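Local coordinates for exodeoxyribonuclease (Neisseria meningitidis, PDB 2JC5), which probably cleaves DNA at abasic sites in DNA repair, using magnesium or manganese ions, at residues Ile31-Glu36 against Val145-Trp150; Gly65-Ala70 against Ser107-Ser112; Asn151-Asn156 against Ser169-Glu174; Arg219-Met224 against Ser245-Leu250. All coordinates share one frame; numbering follows the deposited sequence.

Contact 1: residues Ile31-Glu36 against Val145-Trp150. With MG (magnesium ion), chain B.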
loop_
_atom_site.group_PDB
_atom_site.type_symbol
_atom_site.label_atom_id
_atom_site.label_comp_id
_atom_site.label_asym_id
_atom_site.label_seq_id
_atom_site.Cartn_x
_atom_site.Cartn_y
_atom_site.Cartn_z
ATOM N N ILE A 31 -11.697 -2.447 -5.884
ATOM C CA ILE A 31 -10.434 -1.806 -6.238
ATOM C C ILE A 31 -9.309 -2.584 -5.583
ATOM O O ILE A 31 -9.421 -2.951 -4.412
ATOM C CB ILE A 31 -10.368 -0.332 -5.760
ATOM C CG1 ILE A 31 -11.517 0.480 -6.379
ATOM C CG2 ILE A 31 -9.031 0.292 -6.137
ATOM C CD1 ILE A 31 -11.705 1.845 -5.789
ATOM N N VAL A 32 -8.262 -2.872 -6.357
ATOM C CA VAL A 32 -7.079 -3.573 -5.859
ATOM C C VAL A 32 -5.869 -2.703 -6.179
ATOM O O VAL A 32 -5.612 -2.384 -7.347
ATOM C CB VAL A 32 -6.930 -4.989 -6.475
ATOM C CG1 VAL A 32 -5.691 -5.717 -5.897
ATOM C CG2 VAL A 32 -8.174 -5.809 -6.185
ATOM N N CYS A 33 -5.166 -2.287 -5.134
ATOM C CA CYS A 33 -3.943 -1.545 -5.275
ATOM C C CYS A 33 -2.816 -2.507 -5.024
ATOM O O CYS A 33 -2.767 -3.123 -3.950
ATOM C CB CYS A 33 -3.891 -0.429 -4.250
ATOM S SG CYS A 33 -5.140 0.798 -4.512
ATOM N N VAL A 34 -1.917 -2.627 -6.002
ATOM C CA VAL A 34 -0.778 -3.520 -5.831
ATOM C C VAL A 34 0.532 -2.768 -5.879
ATOM O O VAL A 34 0.668 -1.726 -6.534
ATOM C CB VAL A 34 -0.757 -4.715 -6.818
ATOM C CG1 VAL A 34 -2.045 -5.518 -6.689
ATOM C CG2 VAL A 34 -0.536 -4.254 -8.268
ATOM N N GLN A 35 1.495 -3.298 -5.129
ATOM C CA GLN A 35 2.832 -2.744 -5.124
ATOM C C GLN A 35 3.852 -3.820 -5.411
ATOM O O GLN A 35 3.645 -5.005 -5.130
ATOM C CB GLN A 35 3.173 -2.095 -3.787
ATOM C CG GLN A 35 2.182 -1.050 -3.329
ATOM C CD GLN A 35 0.976 -1.664 -2.633
ATOM O OE1 GLN A 35 1.131 -2.627 -1.879
ATOM N NE2 GLN A 35 -0.231 -1.129 -2.899
ATOM N N GLU A 36 4.969 -3.359 -5.954
ATOM C CA GLU A 36 6.104 -4.180 -6.372
ATOM C C GLU A 36 5.752 -5.172 -7.479
ATOM O O GLU A 36 5.871 -6.401 -7.339
ATOM C CB GLU A 36 6.831 -4.835 -5.190
ATOM C CG GLU A 36 8.257 -5.194 -5.597
ATOM C CD GLU A 36 9.035 -6.008 -4.608
ATOM O OE1 GLU A 36 8.430 -6.658 -3.744
ATOM O OE2 GLU A 36 10.279 -6.000 -4.711
ATOM N N VAL A 145 -8.293 7.334 -0.180
ATOM C CA VAL A 145 -7.621 6.210 0.460
ATOM C C VAL A 145 -6.232 6.101 -0.150
ATOM O O VAL A 145 -6.115 5.883 -1.354
ATOM C CB VAL A 145 -8.378 4.888 0.267
ATOM C CG1 VAL A 145 -7.677 3.736 1.029
ATOM C CG2 VAL A 145 -9.826 5.040 0.748
ATOM N N VAL A 146 -5.197 6.233 0.692
ATOM C CA VAL A 146 -3.819 6.001 0.262
ATOM C C VAL A 146 -3.429 4.600 0.731
ATOM O O VAL A 146 -3.174 4.384 1.926
ATOM C CB VAL A 146 -2.843 7.071 0.808
ATOM C CG1 VAL A 146 -1.445 6.861 0.227
ATOM C CG2 VAL A 146 -3.346 8.482 0.471
ATOM N N CYS A 147 -3.455 3.654 -0.206
ATOM C CA CYS A 147 -3.098 2.274 0.032
ATOM C C CYS A 147 -1.634 2.061 -0.243
ATOM O O CYS A 147 -1.109 2.564 -1.232
ATOM C CB CYS A 147 -3.820 1.349 -0.931
ATOM S SG CYS A 147 -5.544 1.167 -0.695
ATOM N N GLY A 148 -0.984 1.237 0.566
ATOM C CA GLY A 148 0.230 0.639 0.085
ATOM C C GLY A 148 1.170 0.174 1.148
ATOM O O GLY A 148 0.787 -0.032 2.296
ATOM N N ASP A 149 2.407 -0.009 0.711
ATOM C CA ASP A 149 3.478 -0.488 1.550
ATOM C C ASP A 149 4.296 0.733 1.914
ATOM O O ASP A 149 4.960 1.319 1.062
ATOM C CB ASP A 149 4.304 -1.499 0.777
ATOM C CG ASP A 149 5.512 -2.003 1.528
ATOM O OD1 ASP A 149 5.767 -1.576 2.673
ATOM O OD2 ASP A 149 6.233 -2.864 0.958
ATOM N N TRP A 150 4.150 1.155 3.164
ATOM C CA TRP A 150 4.774 2.371 3.665
ATOM C C TRP A 150 6.125 2.082 4.290
ATOM O O TRP A 150 6.843 3.017 4.632
ATOM C CB TRP A 150 3.865 3.077 4.675
ATOM C CG TRP A 150 2.590 3.628 4.082
ATOM C CD1 TRP A 150 1.612 2.929 3.437
ATOM C CD2 TRP A 150 2.157 4.989 4.099
ATOM N NE1 TRP A 150 0.602 3.774 3.042
ATOM C CE2 TRP A 150 0.902 5.043 3.459
ATOM C CE3 TRP A 150 2.695 6.173 4.615
ATOM C CZ2 TRP A 150 0.201 6.229 3.297
ATOM C CZ3 TRP A 150 1.977 7.344 4.471
ATOM C CH2 TRP A 150 0.761 7.360 3.811
HETATM MG MG MG B . 9.251 -7.658 -2.096
HETATM O O HOH W 1 10.912 -7.610 -2.898
HETATM O O HOH W 2 10.165 -8.357 -0.428
HETATM O O HOH W 3 9.447 -6.069 -1.221
HETATM O O HOH W 4 7.538 -7.799 -1.338
#

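Contact 2: residues Gly65-Ala70 against Ser107-Ser112. With BCN (bicine), chain C.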
loop_
_atom_site.group_PDB
_atom_site.type_symbol
_atom_site.label_atom_id
_atom_site.label_comp_id
_atom_site.label_asym_id
_atom_site.label_seq_id
_atom_site.Cartn_x
_atom_site.Cartn_y
_atom_site.Cartn_z
ATOM N N GLY A 65 12.821 -5.440 -13.482
ATOM C CA GLY A 65 12.497 -6.325 -12.378
ATOM C C GLY A 65 12.397 -5.635 -11.044
ATOM O O GLY A 65 12.750 -6.223 -10.009
ATOM N N TYR A 66 11.885 -4.404 -11.055
ATOM C CA TYR A 66 12.000 -3.540 -9.891
ATOM C C TYR A 66 10.735 -2.758 -9.647
ATOM O O TYR A 66 10.214 -2.121 -10.559
ATOM C CB TYR A 66 13.140 -2.558 -10.139
ATOM C CG TYR A 66 13.451 -1.612 -9.019
ATOM C CD1 TYR A 66 13.776 -2.070 -7.767
ATOM C CD2 TYR A 66 13.439 -0.238 -9.223
ATOM C CE1 TYR A 66 14.085 -1.208 -6.756
ATOM C CE2 TYR A 66 13.739 0.633 -8.221
ATOM C CZ TYR A 66 14.061 0.160 -6.987
ATOM O OH TYR A 66 14.398 1.049 -5.978
ATOM N N SER A 67 10.264 -2.771 -8.404
ATOM C CA SER A 67 9.264 -1.794 -7.960
ATOM C C SER A 67 8.030 -1.802 -8.873
ATOM O O SER A 67 7.652 -2.869 -9.379
ATOM C CB SER A 67 9.955 -0.421 -7.809
ATOM O OG SER A 67 9.116 0.538 -7.208
ATOM N N GLY A 68 7.383 -0.653 -9.057
ATOM C CA GLY A 68 6.169 -0.575 -9.865
ATOM C C GLY A 68 4.929 -0.745 -8.996
ATOM O O GLY A 68 4.902 -1.544 -8.054
ATOM N N VAL A 69 3.906 0.033 -9.314
ATOM C CA VAL A 69 2.618 -0.052 -8.648
ATOM C C VAL A 69 1.501 0.017 -9.668
ATOM O O VAL A 69 1.688 0.478 -10.809
ATOM C CB VAL A 69 2.433 1.101 -7.604
ATOM C CG1 VAL A 69 3.495 1.054 -6.490
ATOM C CG2 VAL A 69 2.451 2.444 -8.295
ATOM N N ALA A 70 0.330 -0.449 -9.247
ATOM C CA ALA A 70 -0.853 -0.387 -10.091
ATOM C C ALA A 70 -2.120 -0.260 -9.256
ATOM O O ALA A 70 -2.171 -0.655 -8.091
ATOM C CB ALA A 70 -0.954 -1.615 -11.008
ATOM N N SER A 107 -2.173 3.915 -4.991
ATOM C CA SER A 107 -1.288 2.802 -4.688
ATOM C C SER A 107 0.126 3.378 -4.549
ATOM O O SER A 107 0.627 4.005 -5.484
ATOM C CB SER A 107 -1.306 1.757 -5.782
ATOM O OG SER A 107 -0.538 0.644 -5.324
ATOM N N LEU A 108 0.736 3.145 -3.379
ATOM C CA LEU A 108 2.002 3.734 -2.976
ATOM C C LEU A 108 2.986 2.654 -2.579
ATOM O O LEU A 108 2.645 1.784 -1.799
ATOM C CB LEU A 108 1.773 4.626 -1.751
ATOM C CG LEU A 108 3.030 5.191 -1.069
ATOM C CD1 LEU A 108 3.713 6.240 -1.917
ATOM C CD2 LEU A 108 2.698 5.770 0.311
ATOM N N TYR A 109 4.210 2.732 -3.095
ATOM C CA TYR A 109 5.289 1.856 -2.676
ATOM C C TYR A 109 6.419 2.742 -2.176
ATOM O O TYR A 109 7.200 3.296 -2.963
ATOM C CB TYR A 109 5.748 0.960 -3.811
ATOM C CG TYR A 109 6.812 -0.049 -3.449
ATOM C CD1 TYR A 109 6.848 -0.663 -2.202
ATOM C CD2 TYR A 109 7.780 -0.383 -4.355
ATOM C CE1 TYR A 109 7.801 -1.579 -1.893
ATOM C CE2 TYR A 109 8.754 -1.292 -4.047
ATOM C CZ TYR A 109 8.766 -1.893 -2.820
ATOM O OH TYR A 109 9.750 -2.813 -2.518
ATOM N N LEU A 110 6.473 2.897 -0.855
ATOM C CA LEU A 110 7.455 3.775 -0.221
ATOM C C LEU A 110 8.826 3.085 -0.209
ATOM O O LEU A 110 8.897 1.895 0.012
ATOM C CB LEU A 110 6.969 4.119 1.181
ATOM C CG LEU A 110 7.470 5.391 1.833
ATOM C CD1 LEU A 110 6.391 5.969 2.757
ATOM C CD2 LEU A 110 8.757 5.089 2.593
ATOM N N PRO A 111 9.918 3.803 -0.527
ATOM C CA PRO A 111 11.232 3.157 -0.574
ATOM C C PRO A 111 11.619 2.465 0.731
ATOM O O PRO A 111 11.321 2.984 1.822
ATOM C CB PRO A 111 12.194 4.335 -0.828
ATOM C CG PRO A 111 11.377 5.370 -1.460
ATOM C CD PRO A 111 10.011 5.237 -0.854
ATOM N N SER A 112 12.254 1.309 0.628
ATOM C CA SER A 112 12.824 0.634 1.783
ATOM C C SER A 112 14.233 1.160 2.021
ATOM O O SER A 112 14.918 1.582 1.090
ATOM C CB SER A 112 12.848 -0.869 1.577
ATOM O OG SER A 112 13.498 -1.183 0.373
HETATM N N1 BCN C . 11.846 -3.332 5.978
HETATM C C1 BCN C . 11.589 -1.880 5.835
HETATM C C2 BCN C . 12.728 -1.145 5.170
HETATM O O21 BCN C . 12.563 0.080 4.905
HETATM O O22 BCN C . 13.771 -1.767 4.909
HETATM C C3 BCN C . 11.014 -4.159 5.092
HETATM C C4 BCN C . 11.745 -4.368 3.779
HETATM O O4 BCN C . 13.088 -4.880 3.964
HETATM C C5 BCN C . 11.692 -3.766 7.411
HETATM C C6 BCN C . 12.609 -4.943 7.720
HETATM O O6 BCN C . 13.886 -4.806 7.095
#

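Contact 3: residues Asn151-Asn156 against Ser169-Glu174. With BCN (bicine), chain C.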
loop_
_atom_site.group_PDB
_atom_site.type_symbol
_atom_site.label_atom_id
_atom_site.label_comp_id
_atom_site.label_asym_id
_atom_site.label_seq_id
_atom_site.Cartn_x
_atom_site.Cartn_y
_atom_site.Cartn_z
ATOM N N ASN A 151 6.454 0.806 4.483
ATOM C CA ASN A 151 7.786 0.401 4.958
ATOM C C ASN A 151 8.145 0.999 6.317
ATOM O O ASN A 151 9.319 1.091 6.681
ATOM C CB ASN A 151 8.854 0.700 3.885
ATOM C CG ASN A 151 9.108 -0.466 2.949
ATOM O OD1 ASN A 151 9.208 -0.293 1.724
ATOM N ND2 ASN A 151 9.230 -1.640 3.506
ATOM N N ILE A 152 7.118 1.306 7.115
ATOM C CA ILE A 152 7.321 1.824 8.478
ATOM C C ILE A 152 6.256 1.195 9.378
ATOM O O ILE A 152 5.082 1.226 9.031
ATOM C CB ILE A 152 7.180 3.347 8.555
ATOM C CG1 ILE A 152 8.206 4.047 7.658
ATOM C CG2 ILE A 152 7.340 3.819 9.995
ATOM C CD1 ILE A 152 7.867 5.516 7.420
ATOM N N ALA A 153 6.684 0.612 10.496
ATOM C CA ALA A 153 5.801 0.188 11.587
ATOM C C ALA A 153 5.750 1.334 12.597
ATOM O O ALA A 153 6.785 1.889 12.966
ATOM C CB ALA A 153 6.314 -1.099 12.241
ATOM N N HIS A 154 4.551 1.655 13.079
ATOM C CA HIS A 154 4.373 2.880 13.856
ATOM C C HIS A 154 4.724 2.731 15.344
ATOM O O HIS A 154 5.525 3.506 15.867
ATOM C CB HIS A 154 2.937 3.367 13.664
ATOM C CG HIS A 154 2.624 4.671 14.322
ATOM N ND1 HIS A 154 1.328 5.040 14.617
ATOM C CD2 HIS A 154 3.421 5.650 14.807
ATOM C CE1 HIS A 154 1.344 6.224 15.217
ATOM N NE2 HIS A 154 2.601 6.613 15.349
ATOM N N GLN A 155 4.141 1.735 16.002
ATOM C CA GLN A 155 4.211 1.559 17.454
ATOM C C GLN A 155 4.682 0.153 17.786
ATOM O O GLN A 155 4.751 -0.690 16.904
ATOM C CB GLN A 155 2.821 1.757 18.063
ATOM C CG GLN A 155 2.178 3.096 17.760
ATOM C CD GLN A 155 0.912 3.307 18.562
ATOM O OE1 GLN A 155 -0.158 2.816 18.203
ATOM N NE2 GLN A 155 1.033 4.022 19.667
ATOM N N ASN A 156 4.952 -0.113 19.063
ATOM C CA ASN A 156 5.436 -1.434 19.470
ATOM C C ASN A 156 4.487 -2.551 19.047
ATOM O O ASN A 156 4.924 -3.632 18.636
ATOM C CB ASN A 156 5.649 -1.500 20.983
ATOM C CG ASN A 156 6.780 -0.631 21.462
ATOM O OD1 ASN A 156 7.581 -0.148 20.683
ATOM N ND2 ASN A 156 6.858 -0.452 22.775
ATOM N N SER A 169 15.809 0.010 9.740
ATOM C CA SER A 169 14.876 0.692 8.850
ATOM C C SER A 169 13.519 0.011 8.922
ATOM O O SER A 169 13.425 -1.217 8.873
ATOM C CB SER A 169 15.374 0.683 7.404
ATOM O OG SER A 169 14.587 1.528 6.577
ATOM N N GLY A 170 12.483 0.825 9.055
ATOM C CA GLY A 170 11.149 0.356 9.330
ATOM C C GLY A 170 10.669 0.640 10.723
ATOM O O GLY A 170 9.473 0.690 10.943
ATOM N N PHE A 171 11.592 0.837 11.666
ATOM C CA PHE A 171 11.207 1.139 13.053
ATOM C C PHE A 171 12.167 2.121 13.701
ATOM O O PHE A 171 12.328 2.123 14.911
ATOM C CB PHE A 171 11.100 -0.150 13.870
ATOM C CG PHE A 171 10.193 -0.045 15.077
ATOM C CD1 PHE A 171 8.882 0.341 14.943
ATOM C CD2 PHE A 171 10.658 -0.350 16.351
ATOM C CE1 PHE A 171 8.053 0.430 16.056
ATOM C CE2 PHE A 171 9.848 -0.260 17.448
ATOM C CZ PHE A 171 8.553 0.126 17.321
ATOM N N LEU A 172 12.778 2.985 12.899
ATOM C CA LEU A 172 13.629 4.059 13.415
ATOM C C LEU A 172 12.768 5.157 14.035
ATOM O O LEU A 172 11.658 5.424 13.585
ATOM C CB LEU A 172 14.491 4.638 12.296
ATOM C CG LEU A 172 15.437 3.679 11.610
ATOM C CD1 LEU A 172 16.027 4.295 10.328
ATOM C CD2 LEU A 172 16.512 3.296 12.609
ATOM N N PRO A 173 13.279 5.811 15.089
ATOM C CA PRO A 173 12.527 6.863 15.749
ATOM C C PRO A 173 11.994 7.928 14.799
ATOM O O PRO A 173 10.839 8.318 14.906
ATOM C CB PRO A 173 13.548 7.457 16.725
ATOM C CG PRO A 173 14.461 6.361 17.007
ATOM C CD PRO A 173 14.551 5.523 15.769
ATOM N N GLU A 174 12.812 8.356 13.841
ATOM C CA GLU A 174 12.425 9.419 12.922
ATOM C C GLU A 174 11.303 8.966 11.991
ATOM O O GLU A 174 10.422 9.744 11.629
ATOM C CB GLU A 174 13.631 9.895 12.092
ATOM C CG GLU A 174 14.734 10.627 12.882
ATOM C CD GLU A 174 15.769 9.691 13.498
ATOM O OE1 GLU A 174 15.440 8.519 13.781
ATOM O OE2 GLU A 174 16.926 10.127 13.702
HETATM N N1 BCN C . 11.846 -3.332 5.978
HETATM C C1 BCN C . 11.589 -1.880 5.835
HETATM C C2 BCN C . 12.728 -1.145 5.170
HETATM O O21 BCN C . 12.563 0.080 4.905
HETATM O O22 BCN C . 13.771 -1.767 4.909
HETATM C C3 BCN C . 11.014 -4.159 5.092
HETATM C C4 BCN C . 11.745 -4.368 3.779
HETATM O O4 BCN C . 13.088 -4.880 3.964
HETATM C C5 BCN C . 11.692 -3.766 7.411
HETATM C C6 BCN C . 12.609 -4.943 7.720
HETATM O O6 BCN C . 13.886 -4.806 7.095
#

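Contact 4: residues Arg219-Met224 against Ser245-Leu250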
loop_
_atom_site.group_PDB
_atom_site.type_symbol
_atom_site.label_atom_id
_atom_site.label_comp_id
_atom_site.label_asym_id
_atom_site.label_seq_id
_atom_site.Cartn_x
_atom_site.Cartn_y
_atom_site.Cartn_z
ATOM N N ARG A 219 3.573 -4.764 10.718
ATOM C CA ARG A 219 2.482 -4.099 10.014
ATOM C C ARG A 219 3.060 -2.866 9.312
ATOM O O ARG A 219 3.255 -1.802 9.919
ATOM C CB ARG A 219 1.358 -3.698 10.966
ATOM C CG ARG A 219 0.143 -3.164 10.217
ATOM C CD ARG A 219 -0.991 -2.919 11.149
ATOM N NE ARG A 219 -0.753 -1.766 11.998
ATOM C CZ ARG A 219 -1.198 -0.539 11.750
ATOM N NH1 ARG A 219 -1.925 -0.284 10.654
ATOM N NH2 ARG A 219 -0.918 0.429 12.613
ATOM N N ILE A 220 3.395 -3.038 8.037
ATOM C CA ILE A 220 3.977 -1.965 7.230
ATOM C C ILE A 220 3.096 -1.552 6.044
ATOM O O ILE A 220 3.444 -0.611 5.331
ATOM C CB ILE A 220 5.415 -2.300 6.780
ATOM C CG1 ILE A 220 5.450 -3.612 5.989
ATOM C CG2 ILE A 220 6.352 -2.334 7.990
ATOM C CD1 ILE A 220 6.823 -3.919 5.349
ATOM N N ASP A 221 1.973 -2.249 5.847
ATOM C CA ASP A 221 0.996 -1.924 4.815
ATOM C C ASP A 221 -0.178 -1.250 5.490
ATOM O O ASP A 221 -0.585 -1.657 6.584
ATOM C CB ASP A 221 0.560 -3.191 4.098
ATOM C CG ASP A 221 1.721 -3.880 3.395
ATOM O OD1 ASP A 221 2.023 -3.508 2.230
ATOM O OD2 ASP A 221 2.347 -4.792 3.989
ATOM N N TYR A 222 -0.694 -0.211 4.854
ATOM C CA TYR A 222 -1.744 0.627 5.435
ATOM C C TYR A 222 -2.791 0.996 4.410
ATOM O O TYR A 222 -2.518 1.047 3.212
ATOM C CB TYR A 222 -1.194 1.973 5.922
ATOM C CG TYR A 222 -0.161 1.966 6.998
ATOM C CD1 TYR A 222 1.165 1.654 6.715
ATOM C CD2 TYR A 222 -0.481 2.319 8.299
ATOM C CE1 TYR A 222 2.112 1.658 7.702
ATOM C CE2 TYR A 222 0.476 2.339 9.283
ATOM C CZ TYR A 222 1.779 2.019 8.976
ATOM O OH TYR A 222 2.734 2.071 9.972
ATOM N N GLN A 223 -3.968 1.341 4.911
ATOM C CA GLN A 223 -4.906 2.218 4.201
ATOM C C GLN A 223 -5.054 3.471 5.048
ATOM O O GLN A 223 -5.592 3.411 6.144
ATOM C CB GLN A 223 -6.243 1.502 3.966
ATOM C CG GLN A 223 -6.097 0.310 3.019
ATOM C CD GLN A 223 -7.404 -0.228 2.411
ATOM O OE1 GLN A 223 -8.433 0.449 2.341
ATOM N NE2 GLN A 223 -7.340 -1.457 1.941
ATOM N N MET A 224 -4.487 4.577 4.569
ATOM C CA MET A 224 -4.628 5.873 5.234
ATOM C C MET A 224 -5.802 6.605 4.600
ATOM O O MET A 224 -5.845 6.736 3.384
ATOM C CB MET A 224 -3.370 6.729 5.088
ATOM C CG MET A 224 -2.152 6.175 5.811
ATOM S SD MET A 224 -2.337 6.320 7.610
ATOM C CE MET A 224 -0.633 6.058 8.107
ATOM N N SER A 245 2.730 -13.886 -1.518
ATOM C CA SER A 245 3.738 -12.869 -1.421
ATOM C C SER A 245 4.315 -12.944 -0.011
ATOM O O SER A 245 3.744 -13.638 0.844
ATOM C CB SER A 245 3.081 -11.493 -1.632
ATOM O OG SER A 245 3.928 -10.424 -1.300
ATOM N N ASP A 246 5.396 -12.216 0.245
ATOM C CA ASP A 246 5.877 -12.053 1.630
ATOM C C ASP A 246 4.983 -11.127 2.449
ATOM O O ASP A 246 5.048 -11.165 3.673
ATOM C CB ASP A 246 7.360 -11.641 1.728
ATOM C CG ASP A 246 7.719 -10.438 0.913
ATOM O OD1 ASP A 246 6.922 -9.976 0.078
ATOM O OD2 ASP A 246 8.846 -9.971 1.133
ATOM N N HIS A 247 4.129 -10.349 1.778
ATOM C CA HIS A 247 3.086 -9.586 2.449
ATOM C C HIS A 247 1.763 -10.315 2.329
ATOM O O HIS A 247 1.587 -11.161 1.442
ATOM C CB HIS A 247 2.871 -8.227 1.793
ATOM C CG HIS A 247 4.060 -7.323 1.828
ATOM N ND1 HIS A 247 4.110 -6.168 2.589
ATOM C CD2 HIS A 247 5.257 -7.409 1.203
ATOM C CE1 HIS A 247 5.276 -5.573 2.404
ATOM N NE2 HIS A 247 5.991 -6.302 1.565
ATOM N N ALA A 248 0.839 -9.978 3.230
ATOM C CA ALA A 248 -0.565 -10.399 3.124
ATOM C C ALA A 248 -1.433 -9.231 2.642
ATOM O O ALA A 248 -1.199 -8.085 3.033
ATOM C CB ALA A 248 -1.070 -10.898 4.484
ATOM N N PRO A 249 -2.459 -9.508 1.813
ATOM C CA PRO A 249 -3.383 -8.438 1.424
ATOM C C PRO A 249 -4.132 -7.840 2.595
ATOM O O PRO A 249 -4.580 -8.564 3.481
ATOM C CB PRO A 249 -4.355 -9.140 0.470
ATOM C CG PRO A 249 -3.581 -10.274 -0.053
ATOM C CD PRO A 249 -2.764 -10.759 1.115
ATOM N N LEU A 250 -4.254 -6.517 2.580
ATOM C CA LEU A 250 -5.009 -5.755 3.559
ATOM C C LEU A 250 -6.321 -5.326 2.930
ATOM O O LEU A 250 -6.332 -4.594 1.953
ATOM C CB LEU A 250 -4.195 -4.539 4.006
ATOM C CG LEU A 250 -4.885 -3.514 4.901
ATOM C CD1 LEU A 250 -5.323 -4.138 6.245
ATOM C CD2 LEU A 250 -3.983 -2.307 5.078
#

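Contact 1: residues Ile31-Glu36 against Val145-Trp150
Beneath the metal site the two sheets of a beta sandwich face each other, and here Cys33 and Gln35 meet Cys147 and Gly148. Strand 31-35 belongs to one sheet and strand 143-147 to the other. The CB atoms of Cys33 and Cys147 lie 3.8 Å apart. Their SG atoms are 3.9 Å from each other, far too long for a disulfide, so the thiols simply pack. The Gln35 chain bends about CB-CG (chi2 83°), which lays its amide group over the backbone of Gly148. Gln35 NE2 comes to 3.5 Å from Gly148 CA. Gly148 has no side chain, so its CA meets the amide directly. The buried Gln35 NE2 is hydrogen-bonded to Ser107 OG. Gln35 OE1 stays 3.9 Å from Asp149 N. Asp149 OD2 is hydrogen-bonded to Asn8 ND2, and this aspartate is predicted to be an active-site proton donor or acceptor. One residue beyond Gln35, Glu36 OE1 binds the magnesium ion at 2.1 Å. Four waters and Asn10 OD1 complete six ligands. Metal-binding and predicted catalytic residues just beyond the strand ends, on top of a two-sheet core, are typical of the DNase I-like fold.

Contact 2: residues Gly65-Ala70 against Ser107-Ser112
Val69 and Tyr109 form the tight part of this contact, deep between the two sheets. Val69 CG1 touches Tyr109 CB at 3.5 Å. Its other branch, CG2, lies 3.7 Å from Ser107 O. Next to it, Ser107 CB rests 3.4 Å from Ala70 O. The Ser107 hydroxyl is satisfied outside the pair, by hydrogen bonds with Val34 O and Gln35 NE2. Tyr109 has CG anti to its backbone N (chi1 -176°), and its ring reaches past Val69 to Ser67. There Ser67 OG sits at the ring edge, near the ring plane, 3.3 Å from Tyr109 CD2. This serine hydroxyl is hydrogen-bonded to Glu92 O. Beyond this point the two segments part. Gly65 is exposed and Tyr66 partly so. On the other segment, Ser112 turns to the bound bicine, with Ser112 CA 3.2 Å from bicine O21. Tyr109 is itself only partly covered, and its side chain comes within about 5 Å of the magnesium ion. It is a predicted active-site residue. A tyrosine leaving the sandwich core at the end of strand 103-109 to line the catalytic cleft fits the AP/ExoA active site.

Contact 3: residues Asn151-Asn156 against Ser169-Glu174
A loop-to-loop contact at the bicine pocket, away from the sandwich core, joins Ala153 to Gly170 by a backbone bond. Segment 151-156 follows strand 143-147, and segment 169-174 leads into helix 173-184. Ala153 N donates to Gly170 O at 2.8 Å, with an angle of 163° at the hydrogen. Two CA-H...O contacts flank this bond. In the shorter, Gly170 CA lies 3.3 Å from Asn151 O. Phe171 buries more area here than any other residue. CG is anti to its backbone N (chi1 -156°), and the ring lies alongside residues 153-156. Its edge meets oxygen atoms: Phe171 CD1 is 3.3 Å from Ala153 O, and Phe171 CZ is 3.5 Å from Asn156 OD1. The amide of Asn156 is tilted 53° from the ring plane. Trp162 and Trp218 also touch the ring. At the pocket, Ser169 OG lies 3.0 Å from bicine O21. Leu172 is the N-cap of helix 173-184, and its backbone N is hydrogen-bonded to Glu175 OE1. The paired loops thus form one wall of the ligand pocket, where Asn151 is a predicted transition-state stabiliser.

Contact 4: residues Arg219-Met224 against Ser245-Leu250
Residues Ile220-Gln223 and His247-Leu250 run in nearly the same direction, 24° apart, with the CA atoms of Asp221 and Leu250 7.2 Å from each other. Asp221 and His247 make the central bond. His247 ND1 donates to Asp221 OD2 at 2.6 Å, and the carboxylate oxygen receives it on its syn lone pair. The oxygen lies close to the imidazole plane, but the carboxylate itself stands at 79° to the ring. Asp221 OD2 is also hydrogen-bonded to Thr203 OG1, so two partners fix it. This His-carboxylate pair joins two residues predicted to matter for catalysis, His247 as proton acceptor. Ile220 CD1 packs 3.7 Å from His247 CE1. Two residues before the histidine, Ser245 OG accepts from His247 N at 3.1 Å, an ST turn that shapes the loop. At the other end Leu250 packs against strand backbone, beside the polar Gln223. Leu250 CD2 lies 3.6 Å from Tyr222 C. Gln223 NE2 gives only a weak bond to Leu250 O at 3.3 Å; its stronger partner is Ile4 O, while Gln223 OE1 pairs with Tyr254 OH. Strand 217-225 pairs with strand 143-147 and with the short strands 189-190 and 204-205. Strand 250-254 lies between 2-8 and 233-238 in the other sheet.

How the contacts relate
All four contacts are largely buried. Contacts 1, 2 and 4 each join one sheet of the sandwich to the other. Contact 3 joins loops nearer the periphery, its centre about 16 Å from the centre of the chain, and includes the exposed Gln155. Contacts 1 and 2 use neighbouring strands in both sheets: Ala70 O and Val34 N are probably hydrogen-bonded, as are Leu108 N and Cys147 O. Contact 4 adds strand 217-225 next to 143-147. Chemistry follows place. Contacts 1 and 2 are held by packing of side chains on side chains and backbone. Contact 4 adds a histidine-aspartate bond to Leu250 packing; contact 3 combines a backbone bond with the Phe171 ring. Contacts 2 and 3 share the bicine.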